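Local coordinates for AB hydrolase-1 domain-containing protein (Parabacteroides distasonis, PDB 4Q34) that is a putative esterase of the alpha/beta hydrolase family, probably hydrolysing ester bonds in a substrate that has not been identified, at residues E135-D138 against Q139-R142; R267-K270 against I271-K274. All coordinates share one frame; numbering follows the deposited sequence. Where two conformers were deposited one is given.

Interaction 1 of 2, residues E135-D138 against Q139-R142; sequences ETLD and QYFR. With GOL (glycerol), chain H.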
loop_
_atom_site.group_PDB
_atom_site.type_symbol
_atom_site.label_atom_id
_atom_site.label_comp_id
_atom_site.label_asym_id
_atom_site.label_seq_id
_atom_site.Cartn_x
_atom_site.Cartn_y
_atom_site.Cartn_z
ATOM N N GLU A 135 8.725 10.369 -17.871
ATOM C CA GLU A 135 8.419 9.166 -17.087
ATOM C C GLU A 135 8.537 9.423 -15.586
ATOM O O GLU A 135 7.733 8.927 -14.795
ATOM C CB GLU A 135 9.320 7.991 -17.502
ATOM C CG GLU A 135 8.950 7.366 -18.849
ATOM C CD GLU A 135 7.441 7.217 -19.062
ATOM O OE1 GLU A 135 6.770 6.535 -18.242
ATOM O OE2 GLU A 135 6.918 7.793 -20.049
ATOM N N THR A 136 9.549 10.189 -15.190
ATOM C CA THR A 136 9.717 10.623 -13.802
ATOM C C THR A 136 8.481 11.382 -13.339
ATOM O O THR A 136 7.945 11.116 -12.274
ATOM C CB THR A 136 10.992 11.478 -13.620
ATOM O OG1 THR A 136 12.146 10.680 -13.935
ATOM C CG2 THR A 136 11.103 12.064 -12.203
ATOM N N LEU A 137 8.019 12.330 -14.132
ATOM C CA LEU A 137 6.845 13.107 -13.714
ATOM C C LEU A 137 5.585 12.271 -13.657
ATOM O O LEU A 137 4.776 12.478 -12.778
ATOM C CB LEU A 137 6.611 14.312 -14.630
ATOM C CG LEU A 137 5.859 15.491 -14.007
ATOM C CD1 LEU A 137 6.584 16.104 -12.832
ATOM C CD2 LEU A 137 5.591 16.565 -15.052
ATOM N N ASP A 138 5.434 11.339 -14.590
ATOM C CA ASP A 138 4.349 10.377 -14.564
ATOM C C ASP A 138 4.325 9.640 -13.218
ATOM O O ASP A 138 3.287 9.545 -12.548
ATOM C CB ASP A 138 4.511 9.351 -15.716
ATOM C CG ASP A 138 3.398 8.288 -15.750
ATOM O OD1 ASP A 138 2.234 8.643 -15.933
ATOM O OD2 ASP A 138 3.680 7.071 -15.570
ATOM N N GLN A 139 5.474 9.106 -12.813
ATOM C CA GLN A 139 5.575 8.451 -11.527
ATOM C C GLN A 139 5.226 9.341 -10.362
ATOM O O GLN A 139 4.557 8.911 -9.420
ATOM C CB GLN A 139 6.975 7.861 -11.272
ATOM C CG GLN A 139 7.295 6.623 -12.111
ATOM C CD GLN A 139 6.345 5.472 -11.886
ATOM O OE1 GLN A 139 6.128 5.056 -10.769
ATOM N NE2 GLN A 139 5.770 4.964 -12.949
ATOM N N TYR A 140 5.710 10.571 -10.426
ATOM C CA TYR A 140 5.467 11.581 -9.382
ATOM C C TYR A 140 3.991 11.846 -9.190
ATOM O O TYR A 140 3.524 11.882 -8.046
ATOM C CB TYR A 140 6.122 12.874 -9.798
ATOM C CG TYR A 140 6.371 13.906 -8.714
ATOM C CD1 TYR A 140 7.072 13.608 -7.541
ATOM C CD2 TYR A 140 6.033 15.227 -8.961
ATOM C CE1 TYR A 140 7.390 14.601 -6.628
ATOM C CE2 TYR A 140 6.330 16.226 -8.044
ATOM C CZ TYR A 140 7.024 15.930 -6.910
ATOM O OH TYR A 140 7.328 16.947 -6.028
ATOM N N PHE A 141 3.224 12.011 -10.278
ATOM C CA PHE A 141 1.798 12.241 -10.085
ATOM C C PHE A 141 1.050 10.999 -9.607
ATOM O O PHE A 141 0.099 11.106 -8.851
ATOM C CB PHE A 141 1.120 12.820 -11.294
ATOM C CG PHE A 141 1.660 14.175 -11.691
ATOM C CD1 PHE A 141 1.855 15.164 -10.739
ATOM C CD2 PHE A 141 1.914 14.445 -13.002
ATOM C CE1 PHE A 141 2.311 16.425 -11.132
ATOM C CE2 PHE A 141 2.384 15.695 -13.399
ATOM C CZ PHE A 141 2.590 16.667 -12.452
ATOM N N ARG A 142 1.531 9.827 -10.021
ATOM C CA ARG A 142 0.871 8.573 -9.659
ATOM C C ARG A 142 1.234 8.079 -8.274
ATOM O O ARG A 142 0.617 7.103 -7.818
ATOM C CB ARG A 142 1.187 7.489 -10.688
ATOM C CG ARG A 142 0.617 7.851 -12.056
ATOM C CD ARG A 142 0.831 6.725 -13.077
ATOM N NE ARG A 142 0.431 7.068 -14.427
ATOM C CZ ARG A 142 -0.803 7.132 -14.864
ATOM N NH1 ARG A 142 -1.829 6.819 -14.079
ATOM N NH2 ARG A 142 -1.030 7.460 -16.125
HETATM C C1 GOL H . 1.423 6.904 -18.312
HETATM O O1 GOL H . 0.891 8.208 -18.194
HETATM C C2 GOL H . 0.372 6.106 -19.037
HETATM O O2 GOL H . 0.109 6.661 -20.327
HETATM C C3 GOL H . 0.883 4.690 -19.155
HETATM O O3 GOL H . -0.133 3.878 -18.580
HETATM O O HOH W 1 6.359 6.143 -15.569
#
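Asp-138 and Arg-142, one helical turn apart, form an i to i+4 salt bridge in which Asp-138 OD1 lies 2.8 Å from Arg-142 NE. With CG anti to the backbone N (chi1 180°), the short aspartate side chain brings its carboxylate level with the arginine, whose chain runs extended from CG to NE. NE comes to the syn side of OD1 but 32° out of the carboxylate plane, and the carboxylate and guanidinium planes stand 67° apart. A glycerol, probably from the crystallisation liquor, spans the pair, its O1 donating to Asp-138 OD1 and accepting from Arg-142 NH2 at 2.9 Å.

A water adds a second polar link. It lies 2.7 Å from Glu-135 OE1 and close to Asp-138 OD2, and accepts from Gln-139 NE2 at 2.9 Å; bridging the two carboxylates and the amide, it would probably ease the repulsion between the acids.

Apolar packing occupies another side of the helix. Leu-137 sets its branch against Phe-141, Leu-137 CG lying 3.5 Å from Phe-141 CE2, while its CD1 approaches Tyr-140 CD2 at 4.0 Å; a branched aliphatic can touch both rings at once. Regular backbone bonds, such as Phe-141 N to Leu-137 O at 3.0 Å, keep these residues in step.

Helix 134-142 packs through Leu-137 and Phe-141 on helix 109-115, and Tyr-140 meets Phe-130 edge-to-face. The side carrying Gln-139 and Arg-142 faces the second subunit, whose His-30 also meets Phe-141; Arg-142 NH1 bonds to His-33 ND1 and Gly-31 O, and Gln-139 OE1 to Ala-15 N, all on strands 10-16 and 28-41 of that subunit.

Interaction 2 of 2, residues R267-K270 against I271-K274; sequences RLMK and IWAK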
loop_
_atom_site.group_PDB
_atom_site.type_symbol
_atom_site.label_atom_id
_atom_site.label_comp_id
_atom_site.label_asym_id
_atom_site.label_seq_id
_atom_site.Cartn_x
_atom_site.Cartn_y
_atom_site.Cartn_z
ATOM N N ARG A 267 10.874 30.415 8.412
ATOM C CA ARG A 267 10.986 31.524 9.360
ATOM C C ARG A 267 10.329 31.140 10.688
ATOM O O ARG A 267 10.884 31.343 11.755
ATOM C CB ARG A 267 10.321 32.777 8.756
ATOM C CG ARG A 267 10.391 34.048 9.587
ATOM C CD ARG A 267 9.406 35.112 9.062
ATOM N NE ARG A 267 9.244 35.062 7.614
ATOM C CZ ARG A 267 8.226 35.602 6.953
ATOM N NH1 ARG A 267 7.265 36.228 7.607
ATOM N NH2 ARG A 267 8.171 35.513 5.637
ATOM N N LEU A 268 9.158 30.573 10.600
ATOM C CA LEU A 268 8.378 30.212 11.779
ATOM C C LEU A 268 9.028 29.123 12.589
ATOM O O LEU A 268 9.051 29.206 13.806
ATOM C CB LEU A 268 6.999 29.764 11.376
ATOM C CG LEU A 268 6.071 29.373 12.510
ATOM C CD1 LEU A 268 5.950 30.478 13.534
ATOM C CD2 LEU A 268 4.733 28.975 11.926
HETATM N N MSE A 269 9.561 28.108 11.919
HETATM C CA MSE A 269 10.194 27.002 12.655
HETATM C C MSE A 269 11.462 27.453 13.372
HETATM O O MSE A 269 11.783 26.960 14.470
HETATM C CB MSE A 269 10.471 25.804 11.776
HETATM C CG MSE A 269 9.296 25.201 11.083
HETATM SE SE MSE A 269 7.716 25.104 12.216
HETATM C CE MSE A 269 8.077 23.439 13.122
ATOM N N LYS A 270 12.201 28.413 12.797
ATOM C CA LYS A 270 13.339 28.966 13.514
ATOM C C LYS A 270 12.922 29.686 14.789
ATOM O O LYS A 270 13.607 29.598 15.804
ATOM C CB LYS A 270 14.178 29.882 12.610
ATOM C CG LYS A 270 14.863 29.072 11.516
ATOM C CD LYS A 270 16.031 29.787 10.888
ATOM C CE LYS A 270 15.556 30.703 9.820
ATOM N NZ LYS A 270 16.744 31.305 9.147
ATOM N N ILE A 271 11.780 30.371 14.758
ATOM C CA ILE A 271 11.258 31.051 15.936
ATOM C C ILE A 271 10.826 30.024 16.981
ATOM O O ILE A 271 11.200 30.133 18.150
ATOM C CB ILE A 271 10.090 31.969 15.576
ATOM C CG1 ILE A 271 10.630 33.138 14.719
ATOM C CG2 ILE A 271 9.391 32.460 16.836
ATOM C CD1 ILE A 271 9.540 33.964 14.029
ATOM N N TRP A 272 10.086 29.022 16.524
ATOM C CA TRP A 272 9.637 27.896 17.364
ATOM C C TRP A 272 10.805 27.176 18.052
ATOM O O TRP A 272 10.781 26.980 19.269
ATOM C CB TRP A 272 8.872 26.904 16.490
ATOM C CG TRP A 272 8.133 25.802 17.204
ATOM C CD1 TRP A 272 7.034 25.950 17.993
ATOM C CD2 TRP A 272 8.361 24.399 17.098
ATOM N NE1 TRP A 272 6.578 24.710 18.411
ATOM C CE2 TRP A 272 7.376 23.748 17.873
ATOM C CE3 TRP A 272 9.311 23.615 16.425
ATOM C CZ2 TRP A 272 7.325 22.389 17.998
ATOM C CZ3 TRP A 272 9.264 22.251 16.567
ATOM C CH2 TRP A 272 8.275 21.648 17.338
ATOM N N ALA A 273 11.859 26.894 17.282
ATOM C CA ALA A 273 13.053 26.230 17.817
ATOM C C ALA A 273 13.695 27.099 18.899
ATOM O O ALA A 273 14.065 26.615 19.957
ATOM C CB ALA A 273 14.068 25.943 16.710
ATOM N N LYS A 274 13.838 28.387 18.621
ATOM C CA LYS A 274 14.437 29.311 19.579
ATOM C C LYS A 274 13.645 29.307 20.906
ATOM O O LYS A 274 14.216 29.197 22.000
ATOM C CB LYS A 274 14.554 30.706 18.954
ATOM C CG LYS A 274 15.006 31.803 19.912
ATOM C CD LYS A 274 16.319 31.473 20.568
ATOM C CE LYS A 274 16.934 32.734 21.170
ATOM N NZ LYS A 274 18.048 32.354 22.077
#
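Selenomethionine Met-269 and Trp-272 lie side by side and point the same way from their helix, a Met-aromatic contact between residues three apart. The terminal methyl makes the closest touch, Met-269 CE standing 3.5 Å from Trp-272 CE3 and 3.8 Å from CZ3, on the benzene part of the indole. The selenium sits farther back, 5.5 Å from the centroid of the six-membered ring and 39° off its normal, an oblique approach. Bends at chi2 and chi3 (-41° and -85°) bring the methyl of the selenoether chain round to the indole. The indole swings out with CG anti to the backbone N, and its NE1 is satisfied by the Pro-205 carbonyl.

Helix 257-277 is the crossover helix of a beta-alpha-beta unit between the parallel strands 242-246 and 283-287, and large apolar residues fit its inward side. Met-269 reaches Ile-244 and Tyr-246, Trp-272 also meets Phe-206 edge-to-face, and the small Ala-273 touches Val-283 and Val-285, where there is probably little room for a longer side chain.

Ile-271 turns another way: its CG1 runs back to lie 3.5 Å from Arg-267 O. The same carbonyl accepts a rather long bond from Ile-271 N, at 3.3 Å. Trp-272 N, by contrast, meets Leu-268 O at 2.9 Å. Lys-274, a long flexible residue suited to an exposed flank, sends its chain away from the preceding turn, and its NZ forms a salt bridge with Asp-278.

Neither contact closes a loop: each lies within one helix, where successive turns meet. Following the chain from the N terminus, interaction 1 comes first, on helix 134-142, and is complete before interaction 2 begins on helix 257-277, so the two are in series and neither nest nor cross. Strands 170-175, 192-198 and 242-246 of the central sheet are laid down between them. The centres of the two interactions are about 33 Å apart, on opposite sides of the chain's centre. Interaction 1 belongs to a helix that joins helix 109-115 to the second subunit; interaction 2 ties a crossover helix to sheet strands 242-246 and 283-287 and to strand 204-207.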